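Side-chain contacts in epimerase domain-containing protein (Bacillus cereus HuA2-4, PDB 6ZLK), which catalyses the NAD-dependent interconversion of UDP-glucuronic acid and UDP-galacturonic acid, inverting the configuration at C4 of the sugar: residues C17-K22 with G224-L229; H33-T38 with A82-V87; G131-S134 with D140-P143; L159-H164 with G237-I242; L251-M256 with V297-G302. All blocks are in the same frame, centred on the assembly; numbering follows the deposited sequence.

Interaction 1: C17-K22 with G224-L229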
# COMPACT_ATOMS: atom_id res chain seq x y z
N CYS A 17 -4.67 -22.73 -14.61
CA CYS A 17 -5.96 -23.34 -14.98
C CYS A 17 -5.71 -24.72 -15.63
O CYS A 17 -6.39 -25.68 -15.32
CB CYS A 17 -6.73 -22.43 -15.92
SG CYS A 17 -7.34 -20.94 -15.11
N GLN A 18 -4.76 -24.80 -16.54
CA GLN A 18 -4.42 -26.04 -17.26
C GLN A 18 -4.02 -27.11 -16.23
O GLN A 18 -4.49 -28.26 -16.30
CB GLN A 18 -3.31 -25.74 -18.25
CG GLN A 18 -3.03 -26.84 -19.24
CD GLN A 18 -2.55 -26.21 -20.53
OE1 GLN A 18 -1.87 -25.19 -20.52
NE2 GLN A 18 -2.96 -26.78 -21.65
N ALA A 19 -3.18 -26.74 -15.27
CA ALA A 19 -2.72 -27.69 -14.25
C ALA A 19 -3.88 -28.15 -13.36
O ALA A 19 -3.99 -29.38 -13.08
CB ALA A 19 -1.61 -27.10 -13.42
N LEU A 20 -4.70 -27.24 -12.86
CA LEU A 20 -5.83 -27.63 -12.01
C LEU A 20 -6.76 -28.60 -12.74
O LEU A 20 -7.25 -29.55 -12.10
CB LEU A 20 -6.59 -26.41 -11.51
CG LEU A 20 -5.77 -25.49 -10.62
CD1 LEU A 20 -6.47 -24.15 -10.44
CD2 LEU A 20 -5.44 -26.11 -9.29
N LEU A 21 -7.02 -28.34 -14.00
CA LEU A 21 -8.03 -29.13 -14.75
C LEU A 21 -7.51 -30.54 -15.01
O LEU A 21 -8.38 -31.39 -15.24
CB LEU A 21 -8.41 -28.46 -16.06
CG LEU A 21 -9.23 -27.20 -15.91
CD1 LEU A 21 -9.28 -26.41 -17.22
CD2 LEU A 21 -10.63 -27.52 -15.43
N LYS A 22 -6.22 -30.82 -14.84
CA LYS A 22 -5.70 -32.21 -14.92
C LYS A 22 -6.30 -33.09 -13.83
O LYS A 22 -6.28 -34.31 -13.99
CB LYS A 22 -4.17 -32.21 -14.92
CG LYS A 22 -3.66 -31.69 -16.23
CD LYS A 22 -2.19 -31.73 -16.38
CE LYS A 22 -1.80 -31.09 -17.70
NZ LYS A 22 -0.34 -30.85 -17.76
N GLY A 224 4.36 -25.24 -6.95
CA GLY A 224 4.23 -24.61 -5.62
C GLY A 224 2.84 -24.07 -5.39
O GLY A 224 2.25 -24.15 -4.26
N THR A 225 2.26 -23.48 -6.43
CA THR A 225 0.96 -22.82 -6.32
C THR A 225 -0.13 -23.87 -6.05
O THR A 225 -1.01 -23.62 -5.19
CB THR A 225 0.76 -21.96 -7.57
OG1 THR A 225 1.80 -20.99 -7.72
CG2 THR A 225 -0.59 -21.30 -7.56
N VAL A 226 -0.14 -24.98 -6.78
CA VAL A 226 -1.08 -26.09 -6.54
C VAL A 226 -0.81 -26.67 -5.15
O VAL A 226 -1.78 -27.01 -4.50
CB VAL A 226 -0.94 -27.10 -7.69
CG1 VAL A 226 -1.71 -28.35 -7.38
CG2 VAL A 226 -1.43 -26.47 -8.99
N ALA A 227 0.43 -26.75 -4.71
CA ALA A 227 0.75 -27.29 -3.38
C ALA A 227 0.09 -26.42 -2.30
O ALA A 227 -0.28 -26.98 -1.25
CB ALA A 227 2.21 -27.41 -3.14
N ALA A 228 -0.05 -25.12 -2.50
CA ALA A 228 -0.76 -24.25 -1.53
C ALA A 228 -2.20 -24.72 -1.32
O ALA A 228 -2.75 -24.53 -0.21
CB ALA A 228 -0.70 -22.79 -1.95
N LEU A 229 -2.87 -25.21 -2.35
CA LEU A 229 -4.21 -25.77 -2.23
C LEU A 229 -4.12 -27.14 -1.57
O LEU A 229 -4.95 -27.39 -0.65
CB LEU A 229 -4.81 -25.87 -3.62
CG LEU A 229 -6.19 -26.50 -3.72
CD1 LEU A 229 -7.12 -25.86 -2.71
CD2 LEU A 229 -6.73 -26.37 -5.12

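Interaction 2: H33-T38 with A82-V87. With NAD (nicotinamide-adenine-dinucleotide), chain E.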
# COMPACT_ATOMS: atom_id res chain seq x y z
N HIS A 33 -10.48 -9.74 -18.17
CA HIS A 33 -11.02 -8.92 -19.30
C HIS A 33 -9.87 -8.36 -20.14
O HIS A 33 -10.15 -7.41 -20.95
CB HIS A 33 -12.02 -7.86 -18.88
CG HIS A 33 -11.38 -6.76 -18.15
ND1 HIS A 33 -10.46 -7.04 -17.15
CD2 HIS A 33 -11.53 -5.42 -18.22
CE1 HIS A 33 -10.07 -5.88 -16.63
NE2 HIS A 33 -10.69 -4.87 -17.30
N PHE A 34 -8.74 -9.07 -20.19
CA PHE A 34 -7.70 -8.91 -21.21
C PHE A 34 -7.11 -7.49 -21.15
O PHE A 34 -7.19 -6.73 -22.12
CB PHE A 34 -8.25 -9.17 -22.61
CG PHE A 34 -8.83 -10.54 -22.87
CD1 PHE A 34 -8.40 -11.67 -22.21
CD2 PHE A 34 -9.77 -10.69 -23.86
CE1 PHE A 34 -8.96 -12.93 -22.47
CE2 PHE A 34 -10.31 -11.95 -24.15
CZ PHE A 34 -9.93 -13.05 -23.42
N ILE A 35 -6.58 -7.07 -20.02
CA ILE A 35 -5.85 -5.79 -19.91
C ILE A 35 -4.39 -6.06 -19.51
O ILE A 35 -3.94 -7.22 -19.52
CB ILE A 35 -6.57 -4.82 -18.94
CG1 ILE A 35 -6.58 -5.38 -17.51
CG2 ILE A 35 -7.96 -4.59 -19.49
CD1 ILE A 35 -6.95 -4.38 -16.44
N GLY A 36 -3.66 -5.00 -19.24
CA GLY A 36 -2.25 -5.05 -18.91
C GLY A 36 -1.36 -5.16 -20.15
O GLY A 36 -1.74 -4.88 -21.28
N PRO A 37 -0.10 -5.55 -19.96
CA PRO A 37 0.88 -5.39 -21.03
C PRO A 37 0.79 -6.38 -22.19
O PRO A 37 1.29 -6.06 -23.25
CB PRO A 37 2.21 -5.48 -20.27
CG PRO A 37 1.88 -6.37 -19.06
CD PRO A 37 0.50 -5.95 -18.66
N THR A 38 0.20 -7.54 -21.99
CA THR A 38 0.11 -8.57 -23.04
C THR A 38 -1.12 -8.29 -23.87
O THR A 38 -2.20 -8.21 -23.34
CB THR A 38 0.04 -9.99 -22.48
OG1 THR A 38 1.19 -10.03 -21.62
CG2 THR A 38 0.06 -11.00 -23.59
N ALA A 82 -5.11 -11.82 -10.77
CA ALA A 82 -5.38 -10.61 -11.58
C ALA A 82 -4.59 -9.44 -11.02
O ALA A 82 -4.59 -9.26 -9.78
CB ALA A 82 -6.82 -10.27 -11.62
N ALA A 83 -3.91 -8.71 -11.88
CA ALA A 83 -3.11 -7.56 -11.50
C ALA A 83 -2.60 -6.91 -12.77
O ALA A 83 -2.69 -7.55 -13.86
CB ALA A 83 -1.97 -8.00 -10.66
N ILE A 84 -2.05 -5.73 -12.59
CA ILE A 84 -1.20 -5.09 -13.62
C ILE A 84 0.21 -5.31 -13.12
O ILE A 84 0.57 -4.79 -12.06
CB ILE A 84 -1.52 -3.59 -13.80
CG1 ILE A 84 -2.96 -3.42 -14.26
CG2 ILE A 84 -0.53 -3.02 -14.82
CD1 ILE A 84 -3.29 -3.94 -15.63
N PRO A 85 1.03 -6.09 -13.85
CA PRO A 85 2.40 -6.36 -13.44
C PRO A 85 3.32 -5.38 -14.18
O PRO A 85 2.91 -4.65 -15.04
CB PRO A 85 2.56 -7.82 -13.89
CG PRO A 85 1.89 -7.83 -15.25
CD PRO A 85 0.70 -6.88 -15.06
N GLY A 86 4.57 -5.39 -13.83
CA GLY A 86 5.55 -4.66 -14.66
C GLY A 86 6.16 -3.57 -13.81
O GLY A 86 5.48 -2.51 -13.58
N VAL A 87 7.35 -3.84 -13.32
CA VAL A 87 8.09 -2.92 -12.44
C VAL A 87 8.30 -1.62 -13.22
O VAL A 87 8.22 -0.55 -12.65
CB VAL A 87 9.39 -3.60 -11.97
CG1 VAL A 87 10.37 -2.62 -11.35
CG2 VAL A 87 9.10 -4.78 -11.04
PA NAD E . -0.51 -11.23 -16.79
O1A NAD E . -0.60 -9.78 -17.09
O2A NAD E . -0.09 -12.19 -17.86
O5B NAD E . -1.81 -11.80 -16.10
C5B NAD E . -2.67 -11.03 -15.24
C4B NAD E . -4.07 -11.03 -15.81
O4B NAD E . -4.91 -10.25 -14.93
C3B NAD E . -4.19 -10.41 -17.20
O3B NAD E . -4.48 -11.36 -18.21
C2B NAD E . -5.22 -9.29 -17.00
O2B NAD E . -6.13 -9.11 -18.07
C1B NAD E . -5.96 -9.75 -15.74
N9A NAD E . -6.57 -8.67 -14.98
C8A NAD E . -5.98 -7.54 -14.49
N7A NAD E . -6.79 -6.75 -13.85
C5A NAD E . -8.03 -7.38 -13.99
C6A NAD E . -9.33 -7.05 -13.58
N6A NAD E . -9.66 -5.89 -12.97
N1A NAD E . -10.32 -7.93 -13.84
C2A NAD E . -10.02 -9.08 -14.49
N3A NAD E . -8.84 -9.48 -14.98
C4A NAD E . -7.89 -8.60 -14.68
O3 NAD E . 0.56 -11.29 -15.60
PN NAD E . 1.34 -12.59 -14.97
O1N NAD E . 2.74 -12.46 -15.35
O2N NAD E . 0.56 -13.77 -15.28
O5D NAD E . 1.18 -12.28 -13.44
C5D NAD E . 0.18 -12.93 -12.74
C4D NAD E . 0.31 -12.54 -11.29
O4D NAD E . 1.59 -12.97 -10.78
C3D NAD E . 0.21 -11.03 -11.02
O3D NAD E . -0.52 -10.81 -9.80
C2D NAD E . 1.66 -10.61 -10.77
O2D NAD E . 1.74 -9.40 -10.01
C1D NAD E . 2.19 -11.89 -10.14
N1N NAD E . 3.61 -12.11 -10.35
C2N NAD E . 4.10 -12.40 -11.58
C3N NAD E . 5.43 -12.60 -11.74
C7N NAD E . 6.02 -12.84 -13.09
O7N NAD E . 7.23 -13.02 -13.11
N7N NAD E . 5.22 -12.93 -14.16
C4N NAD E . 6.27 -12.60 -10.62
C5N NAD E . 5.78 -12.15 -9.40
C6N NAD E . 4.44 -11.96 -9.27

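Interaction 3: G131-S134 with D140-P143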
# COMPACT_ATOMS: atom_id res chain seq x y z
N GLY A 131 12.08 -4.94 -2.37
CA GLY A 131 13.05 -3.89 -2.71
C GLY A 131 14.47 -4.43 -2.73
O GLY A 131 14.65 -5.56 -3.21
N GLU A 132 15.45 -3.62 -2.34
CA GLU A 132 16.88 -4.02 -2.40
C GLU A 132 17.26 -4.62 -1.07
O GLU A 132 17.28 -3.90 -0.09
CB GLU A 132 17.84 -2.87 -2.71
CG GLU A 132 19.21 -3.39 -3.16
CD GLU A 132 19.25 -4.01 -4.55
OE1 GLU A 132 19.11 -3.23 -5.52
OE2 GLU A 132 19.39 -5.29 -4.68
N LYS A 133 17.63 -5.90 -1.05
CA LYS A 133 18.14 -6.59 0.16
C LYS A 133 19.41 -7.37 -0.22
O LYS A 133 19.56 -7.76 -1.39
CB LYS A 133 17.06 -7.52 0.72
CG LYS A 133 15.69 -6.87 0.94
CD LYS A 133 15.62 -6.08 2.23
CE LYS A 133 14.22 -5.62 2.58
NZ LYS A 133 14.23 -4.62 3.68
N SER A 134 20.29 -7.54 0.75
CA SER A 134 21.47 -8.44 0.67
C SER A 134 21.04 -9.82 1.17
O SER A 134 20.26 -9.92 2.15
CB SER A 134 22.64 -7.90 1.45
OG SER A 134 22.44 -8.11 2.84
N ASP A 140 9.71 -12.74 6.78
CA ASP A 140 9.54 -11.87 7.96
C ASP A 140 10.26 -10.53 7.78
O ASP A 140 10.11 -9.64 8.65
CB ASP A 140 9.98 -12.60 9.23
CG ASP A 140 11.39 -13.19 9.22
OD1 ASP A 140 12.01 -13.25 8.12
OD2 ASP A 140 11.90 -13.58 10.35
N LEU A 141 11.02 -10.34 6.70
CA LEU A 141 11.79 -9.10 6.48
C LEU A 141 10.86 -7.91 6.30
O LEU A 141 9.82 -8.00 5.57
CB LEU A 141 12.66 -9.25 5.23
CG LEU A 141 14.02 -9.87 5.42
CD1 LEU A 141 14.70 -9.87 4.07
CD2 LEU A 141 14.87 -9.13 6.46
N LEU A 142 11.26 -6.75 6.79
CA LEU A 142 10.52 -5.50 6.52
C LEU A 142 10.59 -5.18 5.03
O LEU A 142 11.63 -4.93 4.45
CB LEU A 142 11.07 -4.35 7.36
CG LEU A 142 9.97 -3.49 7.99
CD1 LEU A 142 10.46 -2.71 9.19
CD2 LEU A 142 9.39 -2.57 6.93
N PRO A 143 9.45 -5.21 4.32
CA PRO A 143 9.48 -4.97 2.89
C PRO A 143 9.47 -3.46 2.62
O PRO A 143 8.64 -2.77 3.18
CB PRO A 143 8.20 -5.64 2.39
CG PRO A 143 7.26 -5.63 3.56
CD PRO A 143 8.12 -5.57 4.81

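Interaction 4: L159-H164 with G237-I242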
# COMPACT_ATOMS: atom_id res chain seq x y z
N LEU A 159 -4.07 -5.69 2.58
CA LEU A 159 -5.53 -5.87 2.59
C LEU A 159 -5.88 -7.31 2.98
O LEU A 159 -6.78 -7.53 3.79
CB LEU A 159 -6.10 -5.56 1.21
CG LEU A 159 -6.21 -4.07 0.90
CD1 LEU A 159 -6.56 -3.87 -0.57
CD2 LEU A 159 -7.22 -3.41 1.81
N CYS A 160 -5.18 -8.30 2.45
CA CYS A 160 -5.39 -9.71 2.85
C CYS A 160 -5.25 -9.83 4.38
O CYS A 160 -6.16 -10.42 4.98
CB CYS A 160 -4.44 -10.68 2.17
SG CYS A 160 -4.75 -10.86 0.39
N HIS A 161 -4.20 -9.25 4.97
CA HIS A 161 -4.06 -9.39 6.43
C HIS A 161 -5.21 -8.67 7.13
O HIS A 161 -5.64 -9.17 8.19
CB HIS A 161 -2.73 -8.85 6.91
CG HIS A 161 -1.58 -9.67 6.43
ND1 HIS A 161 -1.45 -11.01 6.81
CD2 HIS A 161 -0.53 -9.36 5.65
CE1 HIS A 161 -0.34 -11.48 6.24
NE2 HIS A 161 0.24 -10.49 5.56
N VAL A 162 -5.67 -7.51 6.65
CA VAL A 162 -6.80 -6.81 7.30
C VAL A 162 -8.03 -7.71 7.31
O VAL A 162 -8.67 -7.84 8.33
CB VAL A 162 -7.09 -5.48 6.58
CG1 VAL A 162 -8.44 -4.93 6.95
CG2 VAL A 162 -5.93 -4.51 6.85
N TYR A 163 -8.33 -8.38 6.21
CA TYR A 163 -9.58 -9.15 6.11
C TYR A 163 -9.45 -10.50 6.82
O TYR A 163 -10.45 -10.99 7.35
CB TYR A 163 -9.99 -9.23 4.65
CG TYR A 163 -10.64 -7.95 4.20
CD1 TYR A 163 -9.90 -6.85 3.82
CD2 TYR A 163 -12.02 -7.84 4.18
CE1 TYR A 163 -10.52 -5.67 3.44
CE2 TYR A 163 -12.65 -6.68 3.77
CZ TYR A 163 -11.90 -5.57 3.46
OH TYR A 163 -12.40 -4.39 3.03
N HIS A 164 -8.25 -11.04 6.92
CA HIS A 164 -7.97 -12.29 7.68
C HIS A 164 -8.19 -11.96 9.16
O HIS A 164 -8.95 -12.68 9.84
CB HIS A 164 -6.56 -12.77 7.36
CG HIS A 164 -6.15 -13.91 8.22
ND1 HIS A 164 -5.04 -13.84 9.04
CD2 HIS A 164 -6.74 -15.09 8.49
CE1 HIS A 164 -4.90 -15.01 9.66
NE2 HIS A 164 -5.93 -15.78 9.38
N GLY A 237 -2.89 -17.58 6.78
CA GLY A 237 -2.24 -16.36 7.28
C GLY A 237 -0.77 -16.27 6.89
O GLY A 237 -0.19 -15.24 7.19
N GLU A 238 -0.20 -17.30 6.25
CA GLU A 238 1.25 -17.39 5.97
C GLU A 238 1.60 -16.65 4.66
O GLU A 238 0.76 -16.65 3.70
CB GLU A 238 1.73 -18.82 5.79
CG GLU A 238 1.74 -19.64 7.09
CD GLU A 238 2.46 -19.00 8.27
OE1 GLU A 238 3.47 -18.31 8.07
OE2 GLU A 238 2.00 -19.19 9.41
N VAL A 239 2.72 -15.98 4.67
CA VAL A 239 3.37 -15.48 3.43
C VAL A 239 4.47 -16.47 3.07
O VAL A 239 5.31 -16.80 3.93
CB VAL A 239 3.94 -14.07 3.64
CG1 VAL A 239 4.64 -13.57 2.39
CG2 VAL A 239 2.82 -13.13 4.07
N ILE A 240 4.52 -16.90 1.81
CA ILE A 240 5.43 -17.97 1.35
C ILE A 240 6.11 -17.51 0.06
O ILE A 240 5.37 -17.31 -0.93
CB ILE A 240 4.67 -19.30 1.13
CG1 ILE A 240 3.84 -19.69 2.37
CG2 ILE A 240 5.67 -20.36 0.71
CD1 ILE A 240 3.03 -20.98 2.19
N ASN A 241 7.42 -17.39 0.07
CA ASN A 241 8.22 -17.17 -1.17
C ASN A 241 8.19 -18.43 -2.05
O ASN A 241 8.38 -19.59 -1.56
CB ASN A 241 9.68 -16.91 -0.89
CG ASN A 241 9.93 -15.62 -0.14
OD1 ASN A 241 9.20 -14.66 -0.28
ND2 ASN A 241 11.00 -15.61 0.64
N ILE A 242 7.98 -18.24 -3.35
CA ILE A 242 8.08 -19.29 -4.38
C ILE A 242 9.17 -18.83 -5.36
O ILE A 242 8.92 -17.86 -6.11
CB ILE A 242 6.73 -19.50 -5.10
CG1 ILE A 242 5.60 -19.84 -4.11
CG2 ILE A 242 6.84 -20.54 -6.20
CD1 ILE A 242 5.81 -21.13 -3.37

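Interaction 5: L251-M256 with V297-G302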
# COMPACT_ATOMS: atom_id res chain seq x y z
N LEU A 251 23.52 -11.29 -18.00
CA LEU A 251 24.65 -11.69 -18.87
C LEU A 251 24.78 -13.21 -18.89
O LEU A 251 25.10 -13.77 -19.97
CB LEU A 251 25.93 -11.04 -18.38
CG LEU A 251 26.00 -9.53 -18.58
CD1 LEU A 251 27.27 -9.01 -17.94
CD2 LEU A 251 25.90 -9.13 -20.03
N ASP A 252 24.58 -13.87 -17.76
CA ASP A 252 24.68 -15.35 -17.66
C ASP A 252 23.61 -15.94 -18.58
O ASP A 252 23.93 -16.90 -19.30
CB ASP A 252 24.41 -15.86 -16.24
CG ASP A 252 25.42 -15.55 -15.17
OD1 ASP A 252 26.59 -15.31 -15.57
OD2 ASP A 252 25.01 -15.52 -13.93
N ILE A 253 22.39 -15.42 -18.53
CA ILE A 253 21.23 -15.91 -19.32
C ILE A 253 21.58 -15.77 -20.79
O ILE A 253 21.31 -16.72 -21.58
CB ILE A 253 19.95 -15.14 -18.91
CG1 ILE A 253 19.53 -15.45 -17.48
CG2 ILE A 253 18.83 -15.42 -19.90
CD1 ILE A 253 19.15 -16.84 -17.20
N ILE A 254 22.06 -14.58 -21.19
CA ILE A 254 22.39 -14.34 -22.61
C ILE A 254 23.40 -15.41 -23.04
O ILE A 254 23.20 -15.94 -24.14
CB ILE A 254 22.89 -12.91 -22.83
CG1 ILE A 254 21.74 -11.92 -22.63
CG2 ILE A 254 23.50 -12.79 -24.22
CD1 ILE A 254 22.16 -10.47 -22.61
N SER A 255 24.42 -15.73 -22.25
CA SER A 255 25.41 -16.78 -22.63
C SER A 255 24.72 -18.12 -22.82
O SER A 255 25.04 -18.82 -23.77
CB SER A 255 26.52 -16.89 -21.68
OG SER A 255 27.24 -15.68 -21.72
N MET A 256 23.81 -18.46 -21.93
CA MET A 256 23.11 -19.74 -22.03
C MET A 256 22.27 -19.72 -23.30
O MET A 256 22.23 -20.78 -23.96
CB MET A 256 22.19 -19.90 -20.81
CG MET A 256 23.01 -20.01 -19.55
SD MET A 256 21.94 -20.25 -18.13
CE MET A 256 21.77 -22.01 -18.39
N VAL A 297 13.52 -27.47 -12.07
CA VAL A 297 13.88 -27.22 -13.49
C VAL A 297 15.10 -26.30 -13.55
O VAL A 297 15.00 -25.16 -13.05
CB VAL A 297 12.68 -26.64 -14.25
CG1 VAL A 297 13.07 -26.31 -15.69
CG2 VAL A 297 11.49 -27.57 -14.18
N SER A 298 16.18 -26.74 -14.20
CA SER A 298 17.40 -25.94 -14.37
C SER A 298 17.13 -24.83 -15.37
O SER A 298 16.24 -24.96 -16.22
CB SER A 298 18.57 -26.78 -14.86
OG SER A 298 18.28 -27.25 -16.18
N LEU A 299 17.90 -23.78 -15.29
CA LEU A 299 17.84 -22.70 -16.29
C LEU A 299 18.08 -23.23 -17.69
O LEU A 299 17.35 -22.78 -18.55
CB LEU A 299 18.88 -21.64 -15.96
CG LEU A 299 18.41 -20.65 -14.92
CD1 LEU A 299 19.59 -19.79 -14.47
CD2 LEU A 299 17.27 -19.79 -15.48
N SER A 300 19.01 -24.16 -17.91
CA SER A 300 19.27 -24.60 -19.31
C SER A 300 18.02 -25.29 -19.84
O SER A 300 17.57 -24.98 -20.96
CB SER A 300 20.52 -25.44 -19.47
OG SER A 300 20.49 -26.55 -18.62
N ASP A 301 17.39 -26.14 -19.04
CA ASP A 301 16.15 -26.84 -19.48
C ASP A 301 15.03 -25.81 -19.69
O ASP A 301 14.29 -25.90 -20.67
CB ASP A 301 15.76 -27.94 -18.51
CG ASP A 301 16.62 -29.20 -18.56
OD1 ASP A 301 17.40 -29.37 -19.53
OD2 ASP A 301 16.47 -30.03 -17.65
N GLY A 302 14.86 -24.86 -18.76
CA GLY A 302 13.75 -23.87 -18.83
C GLY A 302 13.94 -22.91 -19.99
O GLY A 302 12.95 -22.64 -20.70

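Interaction 1: C17-K22 with G224-L229
In the Rossmann domain of this epimerase, L20 and A19 on helix 11-21, the helix that follows the glycine-rich dinucleotide-binding loop, meet V226 and L229 on helix 218-230. The axes of the two short helical segments come within 10.8 Å and cross at -50°, too far for backbones to touch, so branched side chains bridge the distance. V226 sends CG2 across as the shared contact point: L20 CD2 lies 4.0 Å from V226 CG2. The two side chains do not meet end on but slide past each other in opposite directions. L20 leaves its helix obliquely, and with CG anti to the carbonyl carbon (chi1 -63°) its CD2 branch swings across to the partner helix. There it also approaches L229, with 4.4 Å between L20 CD2 and L229 CD2. A19, whose methyl adds little bulk, comes more loosely to V226 at the margin. No polar bond joins the segments, and aliphatic residues suit a partly buried seam held by dispersion and by shedding water. Beneath it run parallel strands of the central sheet: L20 rests on I3 and V5 of strand 2-6, V28 of strand 27-31 and Y79 of strand 77-80, while L229 covers I3, V77 and Y79, placing both helices on the same face.

Interaction 2: H33-T38 with A82-V87
The ribose hydroxyl O2B of NAD accepts a hydrogen bond from the backbone amide of I35, with 2.9 Å between I35 N and NAD O2B and an N-H...O angle of 152°; I35 and its neighbour G36 also meet I84 across the contact. D32, just before the segment, hydrogen-bonds NAD through OD1, which also receives F34 N, so one carboxylate oxygen bonds both cofactor and loop. I35 divides its side chain between two tasks. I35 CG1 sits between the backbone N and the carbonyl carbon (chi1 64°), carrying I35 CD1 to within 3.5 Å of NAD N7A. The same methyl, I35 CD1, is 3.8 Å from I84 CD1. Meanwhile I35 CG2 lies over one face of the H33 ring, and H33 CE1 is 3.3 Å from NAD C6A in an oblique approach. The I35 and I84 side chains cross at about a right angle, and I84 CD1 presses on the backbone at G36 CA, 3.6 Å away, where glycine accommodates the positive phi of 80°. Farther along, the rings of P37 and P85 approach each other, P37 CD to P85 CD at 3.7 Å; proline's restricted phi limits both loops' freedom here. P85 CG also borders the phosphate oxygen NAD O1A, and P85 and G86 touch the bound UDP-sugar. These loops after strands 27-31 and 77-80, flanking adenosine and reaching phosphate and nicotinamide ribose, form part of a typical Rossmann-fold NAD site.

Interaction 3: G131-S134 with D140-P143
Without forming a strand or helix, the backbone is extended at K133 and likewise open at L141 and L142, and the K133 side chain reaches from one segment to the other. Its ammonium donates to a backbone carbonyl: K133 NZ and L142 O are 2.7 Å apart. The C=O...N angle of 166° brings the nitrogen in nearly along the C=O axis, head-on to the oxygen. The chain gets there by a bend at chi2 (-80°), after which CD, CE and NZ run out almost straight. A lysine suits the position because its long aliphatic stem can cross between loops and still end in a strong donor. That stem passes L141, with 4.3 Å between L141 CD1 and K133 CD, a loose apolar contact beside the polar one. Both segments belong to the excursion between strand 120-126 and helix 148-167, the helix that bears the YxxxK motif of the short-chain dehydrogenase/reductase superfamily, and the bond ties two points of this loop together at the surface. The K133 side chain stays about 12 Å from the nearer of the two modelled UDP-sugars. E132 uses its carboxylate oxygens to accept from the backbone amides of K278 and Q279, and L142 packs against D140 of the second subunit.

Interaction 4: L159-H164 with G237-I242
H161 and H164, one turn apart on helix 148-167, present their imidazoles differently to the chain at G237-V239: the first offers its edge, the second a face. H164 has CG anti to the backbone N (chi1 172°), which throws the ring toward G237. The glycine CA lies over it in a CH-pi contact, G237 CA being 4.2 Å from the centroid of the H164 ring and 28° off the normal, with H164 CE1 closest at 3.8 Å from G237 CA. Glycine suits this place twice over: nothing projects from its CA to hold the ring off, and its positive phi is readily adopted. H161, with CG anti to the carbonyl carbon (chi1 -67°), brings its ring edge to V239, with H161 NE2 4.0 Å from V239 CG2. These side chains cross at about a right angle, and V239 CG2 lies near the plane of the imidazole. The carbonyl G237 O lies at that same ring's edge, 3.9 Å from H161 CE1. Strand 171-180 touches both partners: it pairs with strand 239-242 through its backbone and gives I173 to H161 and I171 to H164. L159 and Y163 of the helix pack on helix 96-113, and I144 of the second subunit packs on H161 itself.

Interaction 5: L251-M256 with V297-G302
I253 and M256 of helix 250-261 meet L299 and S300 at the start of helix 299-313, in the smaller C-terminal part of the enzyme that, as in other extended short-chain dehydrogenases/reductases, covers the UDP-sugar. Apolar packing dominates. I253 CD1 sits against the fork of L299, 3.9 Å from L299 CD2 and almost as near L299 CD1, the two side chains crossing at about a right angle; I253 also touches F215 and A248, and L299 touches A248. M256, being unbranched and flexible, can lie across the first turn of the second helix: it runs straight to SD, then bends at chi3 (82°), so that CE turns in over the backbone there. M256 CE is 3.8 Å from L299 CB, and SD flanks the same carbon. The small S300 lets this methyl come close, S300 CB being 3.8 Å from M256 CE. Polar bonds, by contrast, organise the helix start itself. S298 is the N-cap, and S298 OG accepts from D301 N at 3.2 Å with an N-H...O angle of 164°; the carboxylate of E246 takes the amide of L299. Between the two kinds lies one close approach, M256 CE to S300 N at 3.5 Å, the methyl lying against the backbone of the capped turn.

Along the chain, interactions 2 and 3 both fall between the two halves of interaction 1, while interaction 4 interleaves with it, 159-164 falling between its halves and 237-242 after the second; interaction 5 comes last. The first four belong to the Rossmann domain. Interaction 1 packs helices on one face of its sheet; interaction 2, its centre 21 Å from that of interaction 1, joins loops at the strand ends round NAD; and interaction 4 joins helix 148-167 to a strand of that sheet. Interactions 3 and 4, with centres 16 Å apart, both touch the second subunit. Interaction 5, its centre about 32 Å from that of interaction 4, lies across the chain's centre, so the sugar site lies between the loops of interaction 2 and the C-terminal part.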